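Local structure of sporozoite microneme protein essential for cell traversal (Plasmodium berghei, 4U5A) at residues Ile10-Asp15 with Glu77-Val83; Leu35-Ile39 with Lys120-Ile124; Ile67-Ile71 with Ile189-Gln193. The protein is essential for host cell traversal by the sporozoite, and folds as a four-helix bundle; its molecular mechanism is not assigned. One frame throughout, in Å; residues are numbered along the deposited sequence.

Contact 1 of 3, residues Ile10-Asp15 with Glu77-Val83; sequences IIEEFD and ENNKTHV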
loop_
_atom_site.group_PDB
_atom_site.type_symbol
_atom_site.label_atom_id
_atom_site.label_comp_id
_atom_site.label_asym_id
_atom_site.label_seq_id
_atom_site.Cartn_x
_atom_site.Cartn_y
_atom_site.Cartn_z
ATOM N N ILE A 10 -7.304 -5.853 -29.001
ATOM C CA ILE A 10 -7.908 -6.186 -27.722
ATOM C C ILE A 10 -6.816 -6.670 -26.770
ATOM O O ILE A 10 -6.760 -6.266 -25.602
ATOM C CB ILE A 10 -8.987 -7.277 -27.882
ATOM C CG1 ILE A 10 -10.073 -6.829 -28.867
ATOM C CG2 ILE A 10 -9.562 -7.644 -26.535
ATOM C CD1 ILE A 10 -10.591 -7.943 -29.763
ATOM N N ILE A 11 -5.939 -7.524 -27.289
ATOM C CA ILE A 11 -4.804 -8.023 -26.528
ATOM C C ILE A 11 -3.903 -6.864 -26.098
ATOM O O ILE A 11 -3.342 -6.873 -25.001
ATOM C CB ILE A 11 -3.986 -9.038 -27.360
ATOM C CG1 ILE A 11 -4.885 -10.178 -27.843
ATOM C CG2 ILE A 11 -2.826 -9.592 -26.555
ATOM C CD1 ILE A 11 -5.584 -10.918 -26.722
ATOM N N GLU A 12 -3.793 -5.851 -26.952
ATOM C CA GLU A 12 -3.014 -4.662 -26.628
ATOM C C GLU A 12 -3.675 -3.868 -25.504
ATOM O O GLU A 12 -2.993 -3.269 -24.667
ATOM C CB GLU A 12 -2.834 -3.789 -27.862
ATOM N N GLU A 13 -5.004 -3.882 -25.484
ATOM C CA GLU A 13 -5.767 -3.154 -24.474
ATOM C C GLU A 13 -5.651 -3.830 -23.106
ATOM O O GLU A 13 -5.539 -3.160 -22.068
ATOM C CB GLU A 13 -7.233 -3.042 -24.904
ATOM C CG GLU A 13 -7.451 -2.122 -26.107
ATOM C CD GLU A 13 -8.852 -2.216 -26.688
ATOM O OE1 GLU A 13 -9.495 -3.275 -26.533
ATOM O OE2 GLU A 13 -9.309 -1.228 -27.303
ATOM N N PHE A 14 -5.659 -5.161 -23.113
ATOM C CA PHE A 14 -5.441 -5.935 -21.893
ATOM C C PHE A 14 -4.013 -5.716 -21.393
ATOM O O PHE A 14 -3.771 -5.557 -20.184
ATOM C CB PHE A 14 -5.730 -7.417 -22.140
ATOM C CG PHE A 14 -7.193 -7.763 -22.056
ATOM C CD1 PHE A 14 -7.685 -8.504 -20.993
ATOM C CD2 PHE A 14 -8.078 -7.329 -23.032
ATOM C CE1 PHE A 14 -9.031 -8.816 -20.911
ATOM C CE2 PHE A 14 -9.424 -7.635 -22.955
ATOM C CZ PHE A 14 -9.901 -8.378 -21.892
ATOM N N ASP A 15 -3.072 -5.716 -22.335
ATOM C CA ASP A 15 -1.689 -5.382 -22.036
ATOM C C ASP A 15 -1.615 -4.007 -21.362
ATOM O O ASP A 15 -0.819 -3.796 -20.440
ATOM C CB ASP A 15 -0.844 -5.403 -23.312
ATOM C CG ASP A 15 -0.536 -6.816 -23.785
ATOM O OD1 ASP A 15 -0.704 -7.759 -22.983
ATOM O OD2 ASP A 15 -0.127 -6.982 -24.955
ATOM N N GLU A 77 -2.804 -12.330 -18.615
ATOM C CA GLU A 77 -2.156 -13.121 -19.656
ATOM C C GLU A 77 -2.921 -14.415 -19.916
ATOM O O GLU A 77 -3.147 -14.794 -21.067
ATOM C CB GLU A 77 -0.715 -13.446 -19.269
ATOM C CG GLU A 77 0.184 -12.239 -19.138
ATOM C CD GLU A 77 0.471 -11.582 -20.470
ATOM O OE1 GLU A 77 0.609 -12.313 -21.475
ATOM O OE2 GLU A 77 0.575 -10.337 -20.509
ATOM N N ASN A 78 -3.307 -15.092 -18.840
ATOM C CA ASN A 78 -4.006 -16.367 -18.937
ATOM C C ASN A 78 -5.464 -16.195 -19.351
ATOM O O ASN A 78 -6.159 -17.176 -19.624
ATOM C CB ASN A 78 -3.918 -17.119 -17.611
ATOM C CG ASN A 78 -2.513 -17.633 -17.321
ATOM O OD1 ASN A 78 -1.671 -17.728 -18.216
ATOM N ND2 ASN A 78 -2.253 -17.953 -16.058
ATOM N N ASN A 79 -5.918 -14.946 -19.411
ATOM C CA ASN A 79 -7.308 -14.645 -19.737
ATOM C C ASN A 79 -7.434 -14.156 -21.181
ATOM O O ASN A 79 -8.537 -13.983 -21.701
ATOM C CB ASN A 79 -7.854 -13.595 -18.756
ATOM C CG ASN A 79 -9.354 -13.394 -18.875
ATOM O OD1 ASN A 79 -9.813 -12.407 -19.448
ATOM N ND2 ASN A 79 -10.125 -14.322 -18.318
ATOM N N LYS A 80 -6.288 -13.942 -21.821
ATOM C CA LYS A 80 -6.239 -13.565 -23.226
ATOM C C LYS A 80 -6.856 -14.639 -24.115
ATOM O O LYS A 80 -7.437 -14.334 -25.154
ATOM C CB LYS A 80 -4.798 -13.290 -23.657
ATOM C CG LYS A 80 -4.211 -12.001 -23.101
ATOM C CD LYS A 80 -2.791 -11.799 -23.603
ATOM C CE LYS A 80 -2.173 -10.546 -23.020
ATOM N NZ LYS A 80 -0.798 -10.320 -23.540
ATOM N N THR A 81 -6.699 -15.895 -23.705
ATOM C CA THR A 81 -7.211 -17.047 -24.442
ATOM C C THR A 81 -8.733 -17.002 -24.588
ATOM O O THR A 81 -9.273 -17.258 -25.665
ATOM C CB THR A 81 -6.806 -18.369 -23.749
ATOM O OG1 THR A 81 -5.393 -18.381 -23.513
ATOM C CG2 THR A 81 -7.190 -19.569 -24.602
ATOM N N HIS A 82 -9.412 -16.657 -23.497
ATOM C CA HIS A 82 -10.872 -16.571 -23.469
ATOM C C HIS A 82 -11.398 -15.405 -24.307
ATOM O O HIS A 82 -12.568 -15.378 -24.686
ATOM C CB HIS A 82 -11.378 -16.440 -22.032
ATOM C CG HIS A 82 -11.202 -17.678 -21.210
ATOM N ND1 HIS A 82 -11.448 -17.711 -19.851
ATOM C CD2 HIS A 82 -10.819 -18.932 -21.547
ATOM C CE1 HIS A 82 -11.218 -18.926 -19.391
ATOM N NE2 HIS A 82 -10.833 -19.689 -20.400
ATOM N N VAL A 83 -10.528 -14.445 -24.595
ATOM C CA VAL A 83 -10.935 -13.197 -25.222
ATOM C C VAL A 83 -11.048 -13.339 -26.742
ATOM O O VAL A 83 -11.935 -12.748 -27.366
ATOM C CB VAL A 83 -9.934 -12.072 -24.864
ATOM C CG1 VAL A 83 -9.860 -11.031 -25.960
ATOM C CG2 VAL A 83 -10.300 -11.440 -23.528
#
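Val83 packs against Ile10 and Phe14, and these three form the close side of the contact. The two methyls of Val83 go to different partners, chi1 of 151° setting CG1 opposite the backbone N: CG1 meets Ile10 CG2 at 3.4 Å, while CG2 lies 3.5 Å from Phe14 CZ and approaches the ring obliquely. One turn earlier, Asn79 OD1 comes within 4.0 Å of Phe14 CE1, its amide plane turned 29° from the ring. Helix 88-126 closes over this side, with Ile91 on Ile10 and Ile98 on Phe14. The segments belong to helices 10-39 and 59-84, an antiparallel pair of the four-helix bundle, and their axes here pass 10.4 Å apart. The other side is polar and partly open to solvent. Lys80 runs fully extended beyond CG across Ile11, whose CG2 lies 3.7 Å from Lys80 CD, and forms salt bridges to Asp15 and Glu77 in a three-residue network. Lys80 NZ bonds Asp15 OD1 at 2.6 Å, through the syn lone pair, and Glu77 OE1 at 3.2 Å, from above the carboxylate plane; the bond to Glu77 OE2 is weak. Lys80 probably offsets the repulsion between Asp15 OD1 and Glu77 OE2, 3.8 Å apart.

Contact 2 of 3, residues Leu35-Ile39 with Lys120-Ile124; sequences LFLDI and KSHII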
loop_
_atom_site.group_PDB
_atom_site.type_symbol
_atom_site.label_atom_id
_atom_site.label_comp_id
_atom_site.label_asym_id
_atom_site.label_seq_id
_atom_site.Cartn_x
_atom_site.Cartn_y
_atom_site.Cartn_z
ATOM N N LEU A 35 7.477 6.642 3.170
ATOM C CA LEU A 35 7.082 6.547 4.573
ATOM C C LEU A 35 8.271 6.080 5.399
ATOM O O LEU A 35 8.697 6.753 6.351
ATOM C CB LEU A 35 5.909 5.582 4.761
ATOM C CG LEU A 35 4.506 6.028 4.348
ATOM C CD1 LEU A 35 3.487 4.949 4.686
ATOM C CD2 LEU A 35 4.135 7.342 5.011
ATOM N N PHE A 36 8.825 4.934 5.011
ATOM C CA PHE A 36 9.954 4.369 5.744
ATOM C C PHE A 36 11.186 5.284 5.775
ATOM O O PHE A 36 11.842 5.398 6.804
ATOM C CB PHE A 36 10.330 3.009 5.156
ATOM C CG PHE A 36 9.520 1.873 5.709
ATOM C CD1 PHE A 36 9.882 1.264 6.900
ATOM C CD2 PHE A 36 8.393 1.417 5.042
ATOM C CE1 PHE A 36 9.140 0.219 7.416
ATOM C CE2 PHE A 36 7.644 0.371 5.551
ATOM C CZ PHE A 36 8.018 -0.229 6.741
ATOM N N LEU A 37 11.483 5.950 4.663
ATOM C CA LEU A 37 12.625 6.858 4.590
ATOM C C LEU A 37 12.429 8.057 5.508
ATOM O O LEU A 37 13.364 8.493 6.183
ATOM C CB LEU A 37 12.851 7.329 3.151
ATOM C CG LEU A 37 13.306 6.271 2.139
ATOM C CD1 LEU A 37 13.573 6.896 0.782
ATOM C CD2 LEU A 37 14.536 5.529 2.637
ATOM N N ASP A 38 11.216 8.601 5.515
ATOM C CA ASP A 38 10.891 9.733 6.372
ATOM C C ASP A 38 10.991 9.336 7.840
ATOM O O ASP A 38 11.367 10.148 8.686
ATOM C CB ASP A 38 9.491 10.270 6.060
ATOM C CG ASP A 38 9.417 10.951 4.709
ATOM O OD1 ASP A 38 10.477 11.365 4.192
ATOM O OD2 ASP A 38 8.299 11.064 4.162
ATOM N N ILE A 39 10.667 8.082 8.141
ATOM C CA ILE A 39 10.821 7.589 9.508
ATOM C C ILE A 39 12.296 7.412 9.868
ATOM O O ILE A 39 12.698 7.665 11.003
ATOM C CB ILE A 39 10.081 6.251 9.722
ATOM C CG1 ILE A 39 8.588 6.413 9.440
ATOM C CG2 ILE A 39 10.283 5.741 11.143
ATOM C CD1 ILE A 39 7.775 5.166 9.720
ATOM N N LYS A 120 3.140 6.668 10.944
ATOM C CA LYS A 120 4.479 7.237 10.779
ATOM C C LYS A 120 4.674 8.458 11.665
ATOM O O LYS A 120 5.673 8.559 12.386
ATOM C CB LYS A 120 4.723 7.616 9.316
ATOM C CG LYS A 120 5.746 8.734 9.125
ATOM C CD LYS A 120 5.756 9.248 7.693
ATOM C CE LYS A 120 5.801 10.769 7.649
ATOM N NZ LYS A 120 4.548 11.345 8.215
ATOM N N SER A 121 3.720 9.387 11.598
ATOM C CA SER A 121 3.771 10.586 12.429
ATOM C C SER A 121 3.839 10.211 13.907
ATOM O O SER A 121 4.624 10.781 14.672
ATOM C CB SER A 121 2.562 11.486 12.163
ATOM O OG SER A 121 2.597 12.025 10.852
ATOM N N HIS A 122 3.012 9.244 14.293
ATOM C CA HIS A 122 2.979 8.754 15.666
ATOM C C HIS A 122 4.349 8.218 16.099
ATOM O O HIS A 122 4.815 8.497 17.213
ATOM C CB HIS A 122 1.906 7.669 15.801
ATOM C CG HIS A 122 1.546 7.340 17.214
ATOM N ND1 HIS A 122 2.056 8.025 18.297
ATOM C CD2 HIS A 122 0.720 6.394 17.727
ATOM C CE1 HIS A 122 1.564 7.517 19.411
ATOM N NE2 HIS A 122 0.749 6.525 19.093
ATOM N N ILE A 123 4.992 7.456 15.216
ATOM C CA ILE A 123 6.306 6.890 15.508
ATOM C C ILE A 123 7.368 7.982 15.657
ATOM O O ILE A 123 8.149 7.969 16.613
ATOM C CB ILE A 123 6.753 5.891 14.415
ATOM C CG1 ILE A 123 5.891 4.623 14.459
ATOM C CG2 ILE A 123 8.220 5.525 14.585
ATOM C CD1 ILE A 123 6.112 3.688 13.282
ATOM N N ILE A 124 7.399 8.919 14.711
ATOM C CA ILE A 124 8.358 10.022 14.768
ATOM C C ILE A 124 8.191 10.819 16.057
ATOM O O ILE A 124 9.176 11.162 16.704
ATOM C CB ILE A 124 8.235 10.966 13.549
ATOM C CG1 ILE A 124 8.903 10.337 12.321
ATOM C CG2 ILE A 124 8.913 12.291 13.825
ATOM C CD1 ILE A 124 8.826 11.186 11.057
#
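Lys120 and Ile39 bury more surface here than any other residue, the two side chains crossing at a slant where two parallel helices of the four-helix bundle meet. Helix 10-39 and helix 88-126 run in the same direction, their local axes 13° apart in angle and 10.1 Å at closest approach. The aliphatic part of Lys120 does most of the touching. A chi1 of 154° swings its chain away from the backbone N and across the interface toward helix 10-39, and Lys120 CG then lies 3.7 Å from Ile39 CG1. The ethyl branch of Ile39 ends over the base of the lysine, with Ile39 CD1 3.9 Å from Lys120 CB. Farther out, Lys120 CD meets the CD2 methyl of Leu35 at 3.7 Å. The bend at chi3 brings Lys120 CE to 4.0 Å from Asp38 CB, and the bend at chi4 (-66°) turns NZ away from Asp38. Across this contact the lysine is used through its methylenes. Its charge is not paired with the acid: Asp38 OD2 and Lys120 NZ are 5.5 Å apart, so any attraction is probably modest.

The other branch of Ile39 is used separately, for CG2 touches Ile123 CG2 at 4.0 Å, the two side chains crossing at about a right angle. Leu54 of helix 49-57 also packs on Ile39, whereas Phe173 and Ile174 of helix 167-197 lie against Ile123. One turn later than Lys120, Ile124 reaches over to the backbone of the partner helix, its CD1 methyl resting 3.6 Å from the carbonyl oxygen of Asp38.

Contact 3 of 3, residues Ile67-Ile71 with Ile189-Gln193; sequences IIDGI and INDLQ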
loop_
_atom_site.group_PDB
_atom_site.type_symbol
_atom_site.label_atom_id
_atom_site.label_comp_id
_atom_site.label_asym_id
_atom_site.label_seq_id
_atom_site.Cartn_x
_atom_site.Cartn_y
_atom_site.Cartn_z
ATOM N N ILE A 67 3.699 -8.923 -5.427
ATOM C CA ILE A 67 2.802 -10.067 -5.557
ATOM C C ILE A 67 1.489 -9.650 -6.220
ATOM O O ILE A 67 1.034 -10.284 -7.171
ATOM C CB ILE A 67 2.506 -10.698 -4.174
ATOM C CG1 ILE A 67 3.778 -11.304 -3.576
ATOM C CG2 ILE A 67 1.412 -11.750 -4.276
ATOM C CD1 ILE A 67 3.573 -11.945 -2.223
ATOM N N ILE A 68 0.890 -8.579 -5.703
ATOM C CA ILE A 68 -0.341 -8.021 -6.255
ATOM C C ILE A 68 -0.173 -7.664 -7.728
ATOM O O ILE A 68 -1.013 -7.997 -8.566
ATOM C CB ILE A 68 -0.781 -6.768 -5.474
ATOM C CG1 ILE A 68 -1.017 -7.112 -4.005
ATOM C CG2 ILE A 68 -2.028 -6.152 -6.089
ATOM C CD1 ILE A 68 -1.389 -5.915 -3.160
ATOM N N ASP A 69 0.934 -6.996 -8.034
ATOM C CA ASP A 69 1.265 -6.621 -9.401
ATOM C C ASP A 69 1.397 -7.856 -10.284
ATOM O O ASP A 69 0.841 -7.902 -11.379
ATOM C CB ASP A 69 2.565 -5.807 -9.417
ATOM C CG ASP A 69 2.881 -5.211 -10.781
ATOM O OD1 ASP A 69 2.087 -5.388 -11.728
ATOM O OD2 ASP A 69 3.935 -4.551 -10.901
ATOM N N GLY A 70 2.107 -8.868 -9.793
ATOM C CA GLY A 70 2.343 -10.060 -10.584
ATOM C C GLY A 70 1.128 -10.954 -10.738
ATOM O O GLY A 70 0.927 -11.553 -11.796
ATOM N N ILE A 71 0.306 -11.028 -9.693
ATOM C CA ILE A 71 -0.906 -11.839 -9.727
ATOM C C ILE A 71 -1.880 -11.306 -10.772
ATOM O O ILE A 71 -2.484 -12.078 -11.524
ATOM C CB ILE A 71 -1.593 -11.907 -8.342
ATOM C CG1 ILE A 71 -0.829 -12.864 -7.421
ATOM C CG2 ILE A 71 -3.024 -12.403 -8.463
ATOM C CD1 ILE A 71 -1.443 -13.008 -6.039
ATOM N N ILE A 189 -4.197 -9.269 -0.664
ATOM C CA ILE A 189 -3.775 -10.245 -1.659
ATOM C C ILE A 189 -4.812 -11.362 -1.732
ATOM O O ILE A 189 -5.113 -11.878 -2.809
ATOM C CB ILE A 189 -2.379 -10.819 -1.327
ATOM C CG1 ILE A 189 -1.297 -9.762 -1.569
ATOM C CG2 ILE A 189 -2.089 -12.078 -2.136
ATOM C CD1 ILE A 189 0.102 -10.222 -1.195
ATOM N N ASN A 190 -5.374 -11.718 -0.582
ATOM C CA ASN A 190 -6.393 -12.757 -0.534
ATOM C C ASN A 190 -7.689 -12.283 -1.195
ATOM O O ASN A 190 -8.341 -13.047 -1.906
ATOM C CB ASN A 190 -6.655 -13.187 0.912
ATOM C CG ASN A 190 -7.574 -14.392 1.006
ATOM O OD1 ASN A 190 -7.207 -15.498 0.610
ATOM N ND2 ASN A 190 -8.771 -14.186 1.544
ATOM N N ASP A 191 -8.052 -11.023 -0.966
ATOM C CA ASP A 191 -9.237 -10.444 -1.596
ATOM C C ASP A 191 -9.082 -10.378 -3.114
ATOM O O ASP A 191 -10.036 -10.617 -3.854
ATOM C CB ASP A 191 -9.523 -9.044 -1.041
ATOM C CG ASP A 191 -9.981 -9.068 0.407
ATOM O OD1 ASP A 191 -10.513 -10.107 0.852
ATOM O OD2 ASP A 191 -9.814 -8.039 1.098
ATOM N N LEU A 192 -7.873 -10.059 -3.567
ATOM C CA LEU A 192 -7.572 -9.986 -4.994
ATOM C C LEU A 192 -7.714 -11.351 -5.664
ATOM O O LEU A 192 -8.286 -11.469 -6.747
ATOM C CB LEU A 192 -6.161 -9.440 -5.212
ATOM C CG LEU A 192 -5.648 -9.431 -6.654
ATOM C CD1 LEU A 192 -6.488 -8.520 -7.526
ATOM C CD2 LEU A 192 -4.193 -9.001 -6.691
ATOM N N GLN A 193 -7.185 -12.383 -5.015
ATOM C CA GLN A 193 -7.258 -13.731 -5.557
ATOM C C GLN A 193 -8.690 -14.247 -5.584
ATOM O O GLN A 193 -9.046 -15.064 -6.434
ATOM C CB GLN A 193 -6.363 -14.679 -4.759
ATOM C CG GLN A 193 -4.893 -14.588 -5.143
ATOM C CD GLN A 193 -4.008 -15.480 -4.300
ATOM O OE1 GLN A 193 -4.298 -15.740 -3.133
ATOM N NE2 GLN A 193 -2.931 -15.970 -4.897
#
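Ile189 meets Ile67, Ile68 and Ile71 with different carbons. Its CG1 lies beside the backbone N (chi1 -72°), and the ethyl branch projects between the first two isoleucines: Ile189 CD1 touches Ile67 CG2 at 3.7 Å, and Ile189 CG1 faces Ile68 CG1 at 3.6 Å. The side chains of Ile67 and Ile189 cross at about a right angle, those of Ile68 and Ile189 more obliquely. The branch methyl, Ile189 CG2, lies at the same distance, 4.1 Å, from Ile71 CD1 and Ile67 CG2.

A second apolar group forms one turn on, around Leu192. With chi1 at 174° the isobutyl group points away from the backbone N and reaches out to helix 59-84, where a single methyl serves two partners: Leu192 CD2 is 3.6 Å from Ile68 CG2 and 4.0 Å from Ile71 CG2. The same methyl also lies near Ile68 O. This side faces the interior. Val101 and Ile105 of helix 88-126 lie against Leu192, and Phe21 and Ile25 of helix 10-39 join Ile105 in covering Ile68.

A polar side chain takes part through Gln193, by van der Waals contact. Its chain is extended beyond CG and crosses Ile71 at about a right angle, with Gln193 NE2 3.5 Å from Ile71 CD1. No hydrogen bond links the two segments, and the exposed Ile67 and Gln193 mark the outer margin of the interface.

The local axes diverge by just 9° and come within 10.5 Å of each other. Such aliphatic interdigitation, with side chains from two further helices closing the inner side, is typical of the core of a four-helix bundle, where helix 59-84 and helix 167-197 form a parallel pair.

The three contacts sample the bundle along its length. Contact 1 and contact 2 share helix 10-39 and sit near its two ends, on opposite sides of the chain's centre, with contact centres 41 Å apart. Contact 3 lies between them, its centre about 18 Å from that of contact 1 and about 26 Å from that of contact 2. It shares helix 59-84 with contact 1, and the nearest atoms of those two contacts are about 7 Å apart. Together they tie all four long helices: contact 1 joins an antiparallel pair. Successive long helices alternate in direction, so the first runs parallel to the third and the second to the fourth, the pairs joined by contacts 2 and 3.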